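Local coordinates for protein cocosin 1 acidic chain (Cocos nucifera, PDB 5WPW) that serves as a hexameric 11S globulin of the cupin family, storing nutrients in the coconut seed, at residues 371-375 with 376-380. The protein carries 2 engineered substitutions. Numbering follows the deposited sequence.
Sequences VSTIV and GKTSA. Engineered in segment 371-375: Ile-374 (natural residue Val).
Thr-373 OG1 rests against Ser-379 across a tight local loop in the C-terminal cupin domain, where the chain leaves strand 371-373 and doubles back. The hydroxyl of Thr-373 does the touching: OG1 lies 3.1 Å from CA of Ser-379 and 3.2 Å from its CB, a polar atom set against carbon. A chi1 of 54° tucks OG1 over the backbone, flanked by N and C, and turned into the loop. One backbone bond closes the loop: Ala-380 N donates to Thr-373 O at 2.9 Å, nearly straight at 164°. Between them, Gly-376 to Ser-379 forms a type I beta turn whose own backbone bond, Ser-379 N to Gly-376 O, is weak. The Ser-379 side chain reinforces it, OG giving its proton to Gly-376 O over 2.8 Å; a chi1 of 68° swings OG back over the turn, and Ser-379 OG in turn accepts a hydrogen bond from Arg-382 N. Ser-379 CB meanwhile packs 3.3 Å from Val-375 C. On the Thr-378 side a water joins the two limbs, accepting from Thr-373 N at 3.0 Å and lying 3.3 Å from Thr-378 OG1 in a hydrogen bond. Farther out, Ser-372 and Ile-374 (engineered from Val) bond through their backbones to strand 298-304, while Ile-374 packs on Ile-179 and Val-375 on Phe-192 of a second subunit. Lys-377 reaches a third subunit through weak polar contacts. One good backbone bond thus closes the loop, a serine hydroxyl and a water supplement it, and Ile-374 and Val-375 point away from it, toward the second subunit.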
ATOM      1  N   VAL A 371     -20.363   5.374  10.829  1.00 26.06           N
ATOM      2  CA  VAL A 371     -21.114   6.054  11.867  1.00 25.81           C
ATOM      3  C   VAL A 371     -20.831   5.379  13.211  1.00 26.48           C
ATOM      4  O   VAL A 371     -20.405   4.214  13.299  1.00 22.37           O
ATOM      5  CB  VAL A 371     -22.637   6.068  11.600  1.00 26.98           C
ATOM      6  CG1 VAL A 371     -22.957   6.742  10.253  1.00 22.43           C
ATOM      7  CG2 VAL A 371     -23.172   4.655  11.670  1.00 25.80           C
ATOM      8  N   SER A 372     -21.105   6.132  14.267  1.00 22.14           N
ATOM      9  CA  SER A 372     -21.105   5.636  15.641  1.00 22.31           C
ATOM     10  C   SER A 372     -22.506   5.798  16.223  1.00 25.39           C
ATOM     11  O   SER A 372     -22.972   6.930  16.396  1.00 25.02           O
ATOM     12  CB  SER A 372     -20.106   6.420  16.480  1.00 24.34           C
ATOM     13  OG  SER A 372     -20.072   5.921  17.787  1.00 32.27           O
ATOM     14  N   THR A 373     -23.164   4.688  16.550  1.00 29.02           N
ATOM     15  CA  THR A 373     -24.454   4.806  17.229  1.00 25.72           C
ATOM     16  C   THR A 373     -24.261   5.140  18.714  1.00 24.87           C
ATOM     17  O   THR A 373     -23.206   4.902  19.303  1.00 26.35           O
ATOM     18  CB  THR A 373     -25.272   3.524  17.097  1.00 29.53           C
ATOM     19  OG1 THR A 373     -24.508   2.409  17.560  1.00 29.09           O
ATOM     20  CG2 THR A 373     -25.697   3.283  15.659  1.00 34.94           C
ATOM     21  N   ILE A 374     -25.297   5.731  19.307  1.00 32.23           N
ATOM     22  CA  ILE A 374     -25.290   6.080  20.727  1.00 32.46           C
ATOM     23  C   ILE A 374     -25.882   4.965  21.571  1.00 33.41           C
ATOM     24  O   ILE A 374     -25.326   4.628  22.614  1.00 35.29           O
ATOM     25  CB  ILE A 374     -26.033   7.416  20.939  1.00 34.77           C
ATOM     26  CG1 ILE A 374     -25.344   8.521  20.145  1.00 31.26           C
ATOM     27  CG2 ILE A 374     -26.030   7.823  22.396  1.00 31.48           C
ATOM     28  CD1 ILE A 374     -25.950   9.899  20.315  1.00 32.65           C
ATOM     29  N   VAL A 375     -27.001   4.391  21.119  1.00 34.32           N
ATOM     30  CA  VAL A 375     -27.641   3.225  21.716  1.00 36.78           C
ATOM     31  C   VAL A 375     -27.738   2.127  20.670  1.00 32.83           C
ATOM     32  O   VAL A 375     -27.784   2.394  19.465  1.00 34.21           O
ATOM     33  CB  VAL A 375     -29.043   3.551  22.270  1.00 37.64           C
ATOM     34  CG1 VAL A 375     -28.918   4.157  23.651  1.00 39.81           C
ATOM     35  CG2 VAL A 375     -29.787   4.480  21.317  1.00 34.30           C
ATOM     36  N   GLY A 376     -27.768   0.886  21.132  1.00 30.50           N
ATOM     37  CA  GLY A 376     -27.887  -0.253  20.246  1.00 33.59           C
ATOM     38  C   GLY A 376     -26.701  -1.187  20.365  1.00 32.05           C
ATOM     39  O   GLY A 376     -25.783  -0.976  21.157  1.00 36.95           O
ATOM     40  N   LYS A 377     -26.727  -2.230  19.533  1.00 33.51           N
ATOM     41  CA  LYS A 377     -25.806  -3.344  19.731  1.00 34.46           C
ATOM     42  C   LYS A 377     -24.347  -2.951  19.491  1.00 39.08           C
ATOM     43  O   LYS A 377     -23.442  -3.533  20.105  1.00 41.55           O
ATOM     44  CB  LYS A 377     -26.220  -4.522  18.846  1.00 36.39           C
ATOM     45  CG  LYS A 377     -25.903  -4.397  17.374  1.00 40.33           C
ATOM     46  CD  LYS A 377     -25.610  -5.773  16.790  1.00 39.74           C
ATOM     47  CE  LYS A 377     -26.863  -6.645  16.796  1.00 39.03           C
ATOM     48  NZ  LYS A 377     -26.559  -8.100  16.972  1.00 41.70           N
ATOM     49  N   THR A 378     -24.091  -1.956  18.648  1.00 32.60           N
ATOM     50  CA  THR A 378     -22.720  -1.579  18.316  1.00 39.12           C
ATOM     51  C   THR A 378     -22.372  -0.178  18.806  1.00 39.81           C
ATOM     52  O   THR A 378     -21.584   0.526  18.174  1.00 40.52           O
ATOM     53  CB  THR A 378     -22.492  -1.666  16.807  1.00 36.16           C
ATOM     54  OG1 THR A 378     -23.411  -0.799  16.132  1.00 42.64           O
ATOM     55  CG2 THR A 378     -22.686  -3.074  16.297  1.00 38.53           C
ATOM     56  N   SER A 379     -22.940   0.247  19.924  1.00 33.77           N
ATOM     57  CA  SER A 379     -23.004   1.665  20.213  1.00 29.42           C
ATOM     58  C   SER A 379     -21.970   2.091  21.243  1.00 29.46           C
ATOM     59  O   SER A 379     -21.336   1.282  21.916  1.00 35.65           O
ATOM     60  CB  SER A 379     -24.398   2.043  20.699  1.00 34.66           C
ATOM     61  OG  SER A 379     -24.633   1.470  21.965  1.00 32.32           O
ATOM     62  N   ALA A 380     -21.840   3.407  21.371  1.00 30.50           N
ATOM     63  CA  ALA A 380     -20.913   3.984  22.330  1.00 28.44           C
ATOM     64  C   ALA A 380     -21.314   3.646  23.761  1.00 31.11           C
ATOM     65  O   ALA A 380     -20.464   3.281  24.587  1.00 30.23           O
ATOM     66  CB  ALA A 380     -20.869   5.496  22.137  1.00 30.47           C
TER
HETATM   67  O   HOH W   1     -22.131   2.112  15.296  1.00 37.71           O